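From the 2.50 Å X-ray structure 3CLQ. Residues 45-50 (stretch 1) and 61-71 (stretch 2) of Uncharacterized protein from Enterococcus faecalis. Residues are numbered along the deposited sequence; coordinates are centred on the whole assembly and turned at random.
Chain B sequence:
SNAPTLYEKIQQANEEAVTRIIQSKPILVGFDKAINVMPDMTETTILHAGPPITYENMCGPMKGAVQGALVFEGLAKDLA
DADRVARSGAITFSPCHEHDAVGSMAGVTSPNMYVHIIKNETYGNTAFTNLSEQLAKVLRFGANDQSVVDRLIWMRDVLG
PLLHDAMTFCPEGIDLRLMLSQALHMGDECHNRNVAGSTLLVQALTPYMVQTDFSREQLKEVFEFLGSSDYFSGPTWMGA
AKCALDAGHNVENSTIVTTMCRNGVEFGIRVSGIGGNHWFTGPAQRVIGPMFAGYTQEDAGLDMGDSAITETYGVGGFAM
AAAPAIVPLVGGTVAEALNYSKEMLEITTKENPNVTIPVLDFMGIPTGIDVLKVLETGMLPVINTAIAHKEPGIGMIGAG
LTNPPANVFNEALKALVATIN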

# COMPACT_ATOMS: atom_id res chain seq x y z
N THR B 45 16.16 25.79 23.87
CA THR B 45 14.80 25.33 24.08
C THR B 45 14.72 23.92 23.57
O THR B 45 15.11 23.66 22.44
CB THR B 45 13.80 26.16 23.24
OG1 THR B 45 13.36 27.29 23.98
CG2 THR B 45 12.60 25.33 22.89
N ILE B 46 14.23 22.98 24.38
CA ILE B 46 13.97 21.67 23.81
C ILE B 46 12.62 21.06 24.16
O ILE B 46 12.12 21.20 25.28
CB ILE B 46 15.16 20.67 23.92
CG1 ILE B 46 15.13 19.88 25.20
CG2 ILE B 46 16.51 21.36 23.76
CD1 ILE B 46 16.37 19.04 25.31
N LEU B 47 12.02 20.43 23.14
CA LEU B 47 10.65 19.94 23.18
C LEU B 47 10.61 18.45 23.40
O LEU B 47 11.49 17.73 22.96
CB LEU B 47 9.93 20.27 21.87
CG LEU B 47 10.26 21.64 21.30
CD1 LEU B 47 9.34 22.02 20.17
CD2 LEU B 47 10.21 22.70 22.41
N HIS B 48 9.54 18.01 24.04
CA HIS B 48 9.32 16.61 24.37
C HIS B 48 7.86 16.26 24.08
O HIS B 48 7.04 17.15 23.86
CB HIS B 48 9.60 16.42 25.87
CG HIS B 48 8.79 17.32 26.74
ND1 HIS B 48 7.53 16.98 27.19
CD2 HIS B 48 9.04 18.55 27.25
CE1 HIS B 48 7.05 17.97 27.93
NE2 HIS B 48 7.95 18.93 27.98
N ALA B 49 7.52 14.97 24.11
CA ALA B 49 6.12 14.55 23.99
C ALA B 49 5.31 14.73 25.29
O ALA B 49 5.88 14.96 26.36
CB ALA B 49 6.04 13.11 23.51
N GLY B 50 3.97 14.62 25.19
CA GLY B 50 3.08 14.64 26.36
C GLY B 50 2.88 16.02 26.96
O GLY B 50 3.35 17.00 26.41
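Stretch 2 (61-71) PMKGAVQGALV

How does stretch 2 lie on stretch 1? It is helical throughout, part of a longer helix that begins before Pro61 and runs on past Val71, with backbone hydrogen bonds such as Val66 N to Met62 O (3.0 Å) and Leu70 N to Val66 O (2.9 Å). Stretch 1 starts as an extended strand at Thr45, and the helix crosses it at 145° between N-to-C directions, so the two run roughly antiparallel. Their axes approach to 10.0 Å, and no hydrogen bond joins them; side-chain packing accounts for most of the contact.

What does the start of the strand offer the helix? Thr45 does not reach it, but Ile46 points toward it and meets it with its chain extended at chi2 (t). Its CD1 lies 3.7 Å from Val66 CB, 4.2 Å from Leu70 CD1 and 4.5 Å from Ala69 CB. One methyl group thus packs near three apolar side chains on two successive turns of the helix, Val66 on one and the neighbours Ala69 and Leu70 on the next, with Ala69 the most distant. The CA atoms of Ile46 and Val66 are 7.6 Å apart.

Why does the next contact skip a residue? Side chains alternate along an extended backbone, so Leu47 is out of reach and His48 again points its CB toward the helix. Its partner is Met62, a selenomethionine one turn before Val66: as the strand advances, the helix is met nearer its N-terminal end. His48 CB is 3.9 Å from Met62 SE, and that selenium lies obliquely to the imidazole, 5.0 Å from the ring centroid. The ring itself leads away, and His48 ND1 donates a hydrogen bond to Ala49 O (2.7 Å).

Where does the contact end? Ala49 O also lies 3.8 Å from Met62 CE, while the Ala49 side chain points sideways. Gly50, with a positive phi of 76°, makes no contact with the helix.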

# COMPACT_ATOMS: atom_id res chain seq x y z
N PRO B 61 13.73 6.67 29.82
CA PRO B 61 13.98 6.85 28.40
C PRO B 61 14.00 8.31 27.90
O PRO B 61 14.76 8.63 26.98
CB PRO B 61 12.83 6.07 27.75
CG PRO B 61 12.44 5.07 28.77
CD PRO B 61 12.60 5.77 30.08
N MSE B 62 13.16 9.17 28.47
CA MSE B 62 13.08 10.55 28.01
C MSE B 62 14.25 11.41 28.50
O MSE B 62 14.68 12.33 27.80
CB MSE B 62 11.76 11.19 28.42
CG MSE B 62 11.55 12.56 27.79
SE MSE B 62 9.88 13.44 28.34
CE MSE B 62 8.59 12.48 27.19
N LYS B 63 14.75 11.13 29.70
CA LYS B 63 15.98 11.79 30.15
C LYS B 63 17.13 11.45 29.20
O LYS B 63 17.91 12.32 28.84
CB LYS B 63 16.35 11.42 31.59
CG LYS B 63 15.45 12.04 32.63
CD LYS B 63 16.19 12.23 33.92
CE LYS B 63 15.29 12.82 34.98
NZ LYS B 63 14.79 11.78 35.92
N GLY B 64 17.24 10.20 28.80
CA GLY B 64 18.24 9.81 27.83
C GLY B 64 18.07 10.61 26.55
O GLY B 64 19.04 10.92 25.86
N ALA B 65 16.83 10.94 26.22
CA ALA B 65 16.56 11.71 25.01
C ALA B 65 17.09 13.14 25.13
O ALA B 65 17.86 13.57 24.29
CB ALA B 65 15.09 11.71 24.72
N VAL B 66 16.70 13.87 26.16
CA VAL B 66 17.23 15.23 26.26
C VAL B 66 18.77 15.23 26.27
O VAL B 66 19.40 16.20 25.85
CB VAL B 66 16.70 16.01 27.48
CG1 VAL B 66 15.18 15.85 27.60
CG2 VAL B 66 17.38 15.56 28.72
N GLN B 67 19.36 14.14 26.73
CA GLN B 67 20.81 14.07 26.86
C GLN B 67 21.50 13.90 25.52
O GLN B 67 22.51 14.55 25.24
CB GLN B 67 21.22 12.94 27.80
CG GLN B 67 21.21 13.36 29.27
CD GLN B 67 21.10 12.17 30.20
OE1 GLN B 67 21.58 11.08 29.88
NE2 GLN B 67 20.46 12.38 31.34
N GLY B 68 20.95 13.00 24.71
CA GLY B 68 21.50 12.74 23.39
C GLY B 68 21.34 14.03 22.62
O GLY B 68 22.25 14.47 21.94
N ALA B 69 20.18 14.64 22.78
CA ALA B 69 19.84 15.85 22.07
C ALA B 69 20.85 16.92 22.40
O ALA B 69 21.43 17.55 21.50
CB ALA B 69 18.45 16.32 22.44
N LEU B 70 21.06 17.13 23.69
CA LEU B 70 21.96 18.17 24.14
C LEU B 70 23.35 17.98 23.56
O LEU B 70 23.98 18.94 23.11
CB LEU B 70 21.98 18.22 25.67
CG LEU B 70 21.21 19.36 26.37
CD1 LEU B 70 20.36 20.23 25.44
CD2 LEU B 70 20.37 18.83 27.52
N VAL B 71 23.83 16.74 23.53
CA VAL B 71 25.14 16.48 22.95
C VAL B 71 25.15 16.87 21.48
O VAL B 71 26.10 17.48 21.00
CB VAL B 71 25.59 15.01 23.14
CG1 VAL B 71 26.87 14.73 22.31
CG2 VAL B 71 25.86 14.74 24.62